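Local coordinates for protein TRAP dicarboxylate transporter-DctP subunit (Desulfovibrio salexigens, PDB 4N6D) that probably serves as the periplasmic solute-binding subunit of a TRAP transporter, capturing a small, perhaps carboxylate-bearing, substrate for delivery to the membrane components, at residues A[153-165]-A[288-300]. Sequence-based numbering, arbitrary orientation.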
loop_
_atom_site.group_PDB
_atom_site.type_symbol
_atom_site.label_atom_id
_atom_site.label_comp_id
_atom_site.label_asym_id
_atom_site.label_seq_id
_atom_site.Cartn_x
_atom_site.Cartn_y
_atom_site.Cartn_z
ATOM N N MET A 153 14.750 8.075 -1.041
ATOM C CA MET A 153 15.081 8.948 -2.148
ATOM C C MET A 153 15.761 10.185 -1.573
ATOM O O MET A 153 15.186 10.886 -0.729
ATOM C CB MET A 153 13.811 9.344 -2.878
ATOM C CG MET A 153 13.110 8.172 -3.565
ATOM S SD MET A 153 11.402 8.557 -3.978
ATOM C CE MET A 153 10.634 8.230 -2.392
ATOM N N THR A 154 16.975 10.466 -2.031
ATOM C CA THR A 154 17.825 11.441 -1.353
ATOM C C THR A 154 18.635 12.349 -2.280
ATOM O O THR A 154 18.829 12.051 -3.459
ATOM C CB THR A 154 18.846 10.727 -0.433
ATOM O OG1 THR A 154 19.573 9.754 -1.193
ATOM C CG2 THR A 154 18.156 10.050 0.747
ATOM N N LYS A 155 19.094 13.464 -1.721
ATOM C CA LYS A 155 19.916 14.437 -2.441
ATOM C C LYS A 155 21.311 13.926 -2.691
ATOM O O LYS A 155 21.907 14.220 -3.721
ATOM C CB LYS A 155 20.008 15.746 -1.646
ATOM C CG LYS A 155 18.677 16.421 -1.424
ATOM C CD LYS A 155 18.811 17.730 -0.650
ATOM C CE LYS A 155 19.774 18.676 -1.306
ATOM N NZ LYS A 155 19.882 19.923 -0.480
ATOM N N VAL A 156 21.837 13.207 -1.712
ATOM C CA VAL A 156 23.174 12.636 -1.762
ATOM C C VAL A 156 23.029 11.108 -1.670
ATOM O O VAL A 156 22.134 10.596 -0.997
ATOM C CB VAL A 156 24.037 13.185 -0.598
ATOM C CG1 VAL A 156 25.335 12.401 -0.426
ATOM C CG2 VAL A 156 24.321 14.656 -0.799
ATOM N N PRO A 157 23.890 10.364 -2.367
ATOM C CA PRO A 157 23.656 8.910 -2.410
ATOM C C PRO A 157 23.721 8.227 -1.044
ATOM O O PRO A 157 24.625 8.508 -0.256
ATOM C CB PRO A 157 24.812 8.379 -3.271
ATOM C CG PRO A 157 25.430 9.560 -3.914
ATOM C CD PRO A 157 25.063 10.773 -3.153
ATOM N N VAL A 158 22.755 7.361 -0.773
ATOM C CA VAL A 158 22.822 6.449 0.367
ATOM C C VAL A 158 23.227 5.088 -0.193
ATOM O O VAL A 158 22.401 4.376 -0.764
ATOM C CB VAL A 158 21.490 6.380 1.125
ATOM C CG1 VAL A 158 21.536 5.314 2.178
ATOM C CG2 VAL A 158 21.189 7.735 1.751
ATOM N N ARG A 159 24.500 4.741 -0.052
ATOM C CA ARG A 159 25.003 3.484 -0.599
ATOM C C ARG A 159 25.186 2.421 0.467
ATOM O O ARG A 159 25.302 1.231 0.156
ATOM C CB ARG A 159 26.315 3.729 -1.327
ATOM C CG ARG A 159 26.198 4.809 -2.383
ATOM C CD ARG A 159 27.409 4.847 -3.268
ATOM N NE ARG A 159 27.276 5.935 -4.237
ATOM C CZ ARG A 159 26.589 5.850 -5.373
ATOM N NH1 ARG A 159 26.536 6.899 -6.175
ATOM N NH2 ARG A 159 25.983 4.733 -5.717
ATOM N N ASN A 160 25.183 2.840 1.727
ATOM C CA ASN A 160 25.311 1.902 2.836
ATOM C C ASN A 160 24.694 2.472 4.101
ATOM O O ASN A 160 24.189 3.603 4.120
ATOM C CB ASN A 160 26.783 1.575 3.075
ATOM C CG ASN A 160 27.616 2.816 3.324
ATOM O OD1 ASN A 160 27.215 3.696 4.088
ATOM N ND2 ASN A 160 28.766 2.906 2.664
ATOM N N LEU A 161 24.720 1.688 5.166
ATOM C CA LEU A 161 24.070 2.121 6.390
ATOM C C LEU A 161 24.760 3.288 7.059
ATOM O O LEU A 161 24.118 4.065 7.763
ATOM C CB LEU A 161 23.980 0.959 7.369
ATOM C CG LEU A 161 22.871 -0.017 7.047
ATOM C CD1 LEU A 161 22.948 -1.155 8.050
ATOM C CD2 LEU A 161 21.496 0.642 7.088
ATOM N N ASP A 162 26.067 3.413 6.865
ATOM C CA ASP A 162 26.784 4.526 7.457
ATOM C C ASP A 162 26.270 5.840 6.872
ATOM O O ASP A 162 26.204 6.844 7.570
ATOM C CB ASP A 162 28.289 4.376 7.259
ATOM C CG ASP A 162 29.091 5.440 7.991
ATOM O OD1 ASP A 162 29.040 5.477 9.242
ATOM O OD2 ASP A 162 29.789 6.225 7.312
ATOM N N ASP A 163 25.865 5.808 5.607
ATOM C CA ASP A 163 25.351 7.005 4.934
ATOM C C ASP A 163 24.025 7.499 5.537
ATOM O O ASP A 163 23.665 8.663 5.347
ATOM C CB ASP A 163 25.153 6.739 3.445
ATOM C CG ASP A 163 26.450 6.560 2.700
ATOM O OD1 ASP A 163 27.481 7.139 3.115
ATOM O OD2 ASP A 163 26.437 5.844 1.669
ATOM N N LEU A 164 23.313 6.632 6.255
ATOM C CA LEU A 164 22.049 7.009 6.899
ATOM C C LEU A 164 22.237 7.645 8.270
ATOM O O LEU A 164 21.306 8.255 8.792
ATOM C CB LEU A 164 21.116 5.805 7.060
ATOM C CG LEU A 164 20.340 5.381 5.820
ATOM C CD1 LEU A 164 19.553 4.142 6.115
ATOM C CD2 LEU A 164 19.414 6.495 5.325
ATOM N N LYS A 165 23.426 7.512 8.855
ATOM C CA LYS A 165 23.636 7.981 10.216
ATOM C C LYS A 165 23.414 9.467 10.296
ATOM O O LYS A 165 24.110 10.245 9.649
ATOM C CB LYS A 165 25.045 7.662 10.718
ATOM C CG LYS A 165 25.408 6.179 10.702
ATOM C CD LYS A 165 24.478 5.329 11.555
ATOM C CE LYS A 165 25.059 3.932 11.754
ATOM N NZ LYS A 165 24.076 3.008 12.361
ATOM N N GLU A 288 19.935 7.879 -10.321
ATOM C CA GLU A 288 20.670 6.632 -10.170
ATOM C C GLU A 288 19.938 5.732 -9.189
ATOM O O GLU A 288 19.548 6.175 -8.113
ATOM C CB GLU A 288 22.093 6.892 -9.661
ATOM C CG GLU A 288 22.889 5.610 -9.463
ATOM C CD GLU A 288 24.249 5.827 -8.828
ATOM O OE1 GLU A 288 24.701 6.991 -8.741
ATOM O OE2 GLU A 288 24.865 4.814 -8.415
ATOM N N MET A 289 19.762 4.474 -9.578
ATOM C CA MET A 289 19.174 3.462 -8.704
ATOM C C MET A 289 20.274 2.744 -7.944
ATOM O O MET A 289 21.242 2.275 -8.525
ATOM C CB MET A 289 18.372 2.451 -9.514
ATOM C CG MET A 289 17.373 3.054 -10.471
ATOM S SD MET A 289 16.133 4.098 -9.684
ATOM C CE MET A 289 15.376 2.934 -8.522
ATOM N N ILE A 290 20.105 2.652 -6.633
ATOM C CA ILE A 290 21.104 2.059 -5.760
ATOM C C ILE A 290 20.518 0.903 -4.945
ATOM O O ILE A 290 19.375 0.972 -4.511
ATOM C CB ILE A 290 21.630 3.114 -4.781
ATOM C CG1 ILE A 290 22.281 4.259 -5.555
ATOM C CG2 ILE A 290 22.631 2.470 -3.815
ATOM C CD1 ILE A 290 22.616 5.465 -4.699
ATOM N N LYS A 291 21.301 -0.163 -4.774
ATOM C CA LYS A 291 20.976 -1.223 -3.825
ATOM C C LYS A 291 22.064 -1.303 -2.780
ATOM O O LYS A 291 23.246 -1.213 -3.097
ATOM C CB LYS A 291 20.865 -2.579 -4.526
ATOM C CG LYS A 291 19.674 -2.718 -5.459
ATOM C CD LYS A 291 19.668 -4.103 -6.127
ATOM C CE LYS A 291 18.474 -4.322 -7.060
ATOM N NZ LYS A 291 18.446 -3.381 -8.206
ATOM N N MET A 292 21.670 -1.467 -1.526
ATOM C CA MET A 292 22.654 -1.696 -0.472
ATOM C C MET A 292 23.139 -3.145 -0.493
ATOM O O MET A 292 22.513 -4.018 -1.097
ATOM C CB MET A 292 22.063 -1.345 0.891
ATOM C CG MET A 292 21.734 0.157 1.039
ATOM S SD MET A 292 21.480 0.550 2.780
ATOM C CE MET A 292 19.800 1.103 2.721
ATOM N N SER A 293 24.260 -3.405 0.175
ATOM C CA SER A 293 24.820 -4.752 0.218
ATOM C C SER A 293 23.905 -5.720 0.936
ATOM O O SER A 293 23.058 -5.324 1.726
ATOM C CB SER A 293 26.153 -4.738 0.950
ATOM O OG SER A 293 25.938 -4.435 2.315
ATOM N N ASP A 294 24.102 -7.008 0.690
ATOM C CA ASP A 294 23.327 -8.019 1.368
ATOM C C ASP A 294 23.533 -7.905 2.872
ATOM O O ASP A 294 22.603 -8.094 3.650
ATOM C CB ASP A 294 23.747 -9.416 0.899
ATOM C CG ASP A 294 23.338 -9.706 -0.543
ATOM O OD1 ASP A 294 22.490 -8.974 -1.096
ATOM O OD2 ASP A 294 23.858 -10.690 -1.118
ATOM N N ALA A 295 24.761 -7.622 3.291
ATOM C CA ALA A 295 25.031 -7.518 4.714
ATOM C C ALA A 295 24.252 -6.359 5.331
ATOM O O ALA A 295 23.708 -6.492 6.427
ATOM C CB ALA A 295 26.506 -7.371 4.968
ATOM N N ASP A 296 24.176 -5.234 4.631
ATOM C CA ASP A 296 23.423 -4.091 5.130
ATOM C C ASP A 296 21.928 -4.424 5.181
ATOM O O ASP A 296 21.222 -4.037 6.130
ATOM C CB ASP A 296 23.663 -2.856 4.251
ATOM C CG ASP A 296 24.949 -2.111 4.591
ATOM O OD1 ASP A 296 25.661 -2.519 5.532
ATOM O OD2 ASP A 296 25.244 -1.092 3.924
ATOM N N MET A 297 21.430 -5.142 4.171
ATOM C CA MET A 297 20.008 -5.505 4.170
ATOM C C MET A 297 19.679 -6.416 5.357
ATOM O O MET A 297 18.613 -6.310 5.955
ATOM C CB MET A 297 19.609 -6.155 2.843
ATOM C CG MET A 297 19.678 -5.215 1.628
ATOM S SD MET A 297 18.442 -3.901 1.720
ATOM C CE MET A 297 16.988 -4.782 1.149
ATOM N N GLN A 298 20.591 -7.314 5.710
ATOM C CA GLN A 298 20.358 -8.178 6.869
ATOM C C GLN A 298 20.414 -7.379 8.165
ATOM O O GLN A 298 19.667 -7.648 9.084
ATOM C CB GLN A 298 21.379 -9.303 6.914
ATOM C CG GLN A 298 21.139 -10.313 8.038
ATOM C CD GLN A 298 19.770 -10.965 7.964
ATOM O OE1 GLN A 298 19.353 -11.435 6.910
ATOM N NE2 GLN A 298 19.048 -10.950 9.072
ATOM N N ALA A 299 21.306 -6.397 8.244
ATOM C CA ALA A 299 21.353 -5.541 9.424
ATOM C C ALA A 299 20.039 -4.789 9.586
ATOM O O ALA A 299 19.523 -4.659 10.700
ATOM C CB ALA A 299 22.526 -4.578 9.363
ATOM N N ILE A 300 19.488 -4.300 8.482
ATOM C CA ILE A 300 18.196 -3.624 8.535
ATOM C C ILE A 300 17.127 -4.553 9.084
ATOM O O ILE A 300 16.341 -4.146 9.926
ATOM C CB ILE A 300 17.767 -3.088 7.166
ATOM C CG1 ILE A 300 18.694 -1.947 6.759
ATOM C CG2 ILE A 300 16.304 -2.603 7.217
ATOM C CD1 ILE A 300 18.532 -1.513 5.316
HETATM O O HOH W 1 25.464 0.362 -2.466
HETATM O O HOH W 2 25.682 -1.194 1.333
#
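Arg-159 and Glu-288 illustrate how an end-on salt bridge can tie a loop to the edge strand of a sheet. NH1 reaches OE1 at 3.2 Å and NH2 reaches OE2 at 2.9 Å, both bonds nearly straight. The carboxylate carbon lies at the guanidinium edge, in its plane, but the two planes are turned 36° apart; OE1 is met on its syn side and OE2 from above the carboxylate plane. Extended from CG to NE, the arginine chain brings its end back to the strand although its CB points away, and Ile-290 CD1 covers one guanidinium face, 3.6 Å from NH2.

A second polar group gathers at the start of helix 294-317. Asp-296 OD2 accepts from Leu-161 N at 3.1 Å, a bent bond (141°) arriving well above the carboxylate plane. One water donates to this same oxygen and to Arg-159 O while accepting from Ser-293 N; another joins Arg-159 O to Lys-291 O. Ser-293 OG, at the N-cap, accepts from Asp-296 N. An Asx motif, Asp-163 N to Asn-160 OD1, shapes the turn after Arg-159.

Apolar contacts accompany both polar groups. On the helix, Leu-161 sets CD1 against Ala-299 CB at 3.7 Å and CD2 against Ile-300 CG1; beside the strand, Pro-157 CB meets Ile-290 CD1. Met-292 SD, between them, lies alongside the Asn-160 backbone.

In this family 7 solute-binding fold, the loop leaving strand 151-154 thus lies across strand 288-290 and the first turns of helix 294-317; between the two strands of the mixed sheet runs strand 224-226, whose Thr-226 hydrogen-bonds through OG1 to Val-158 O and is touched by Ile-290.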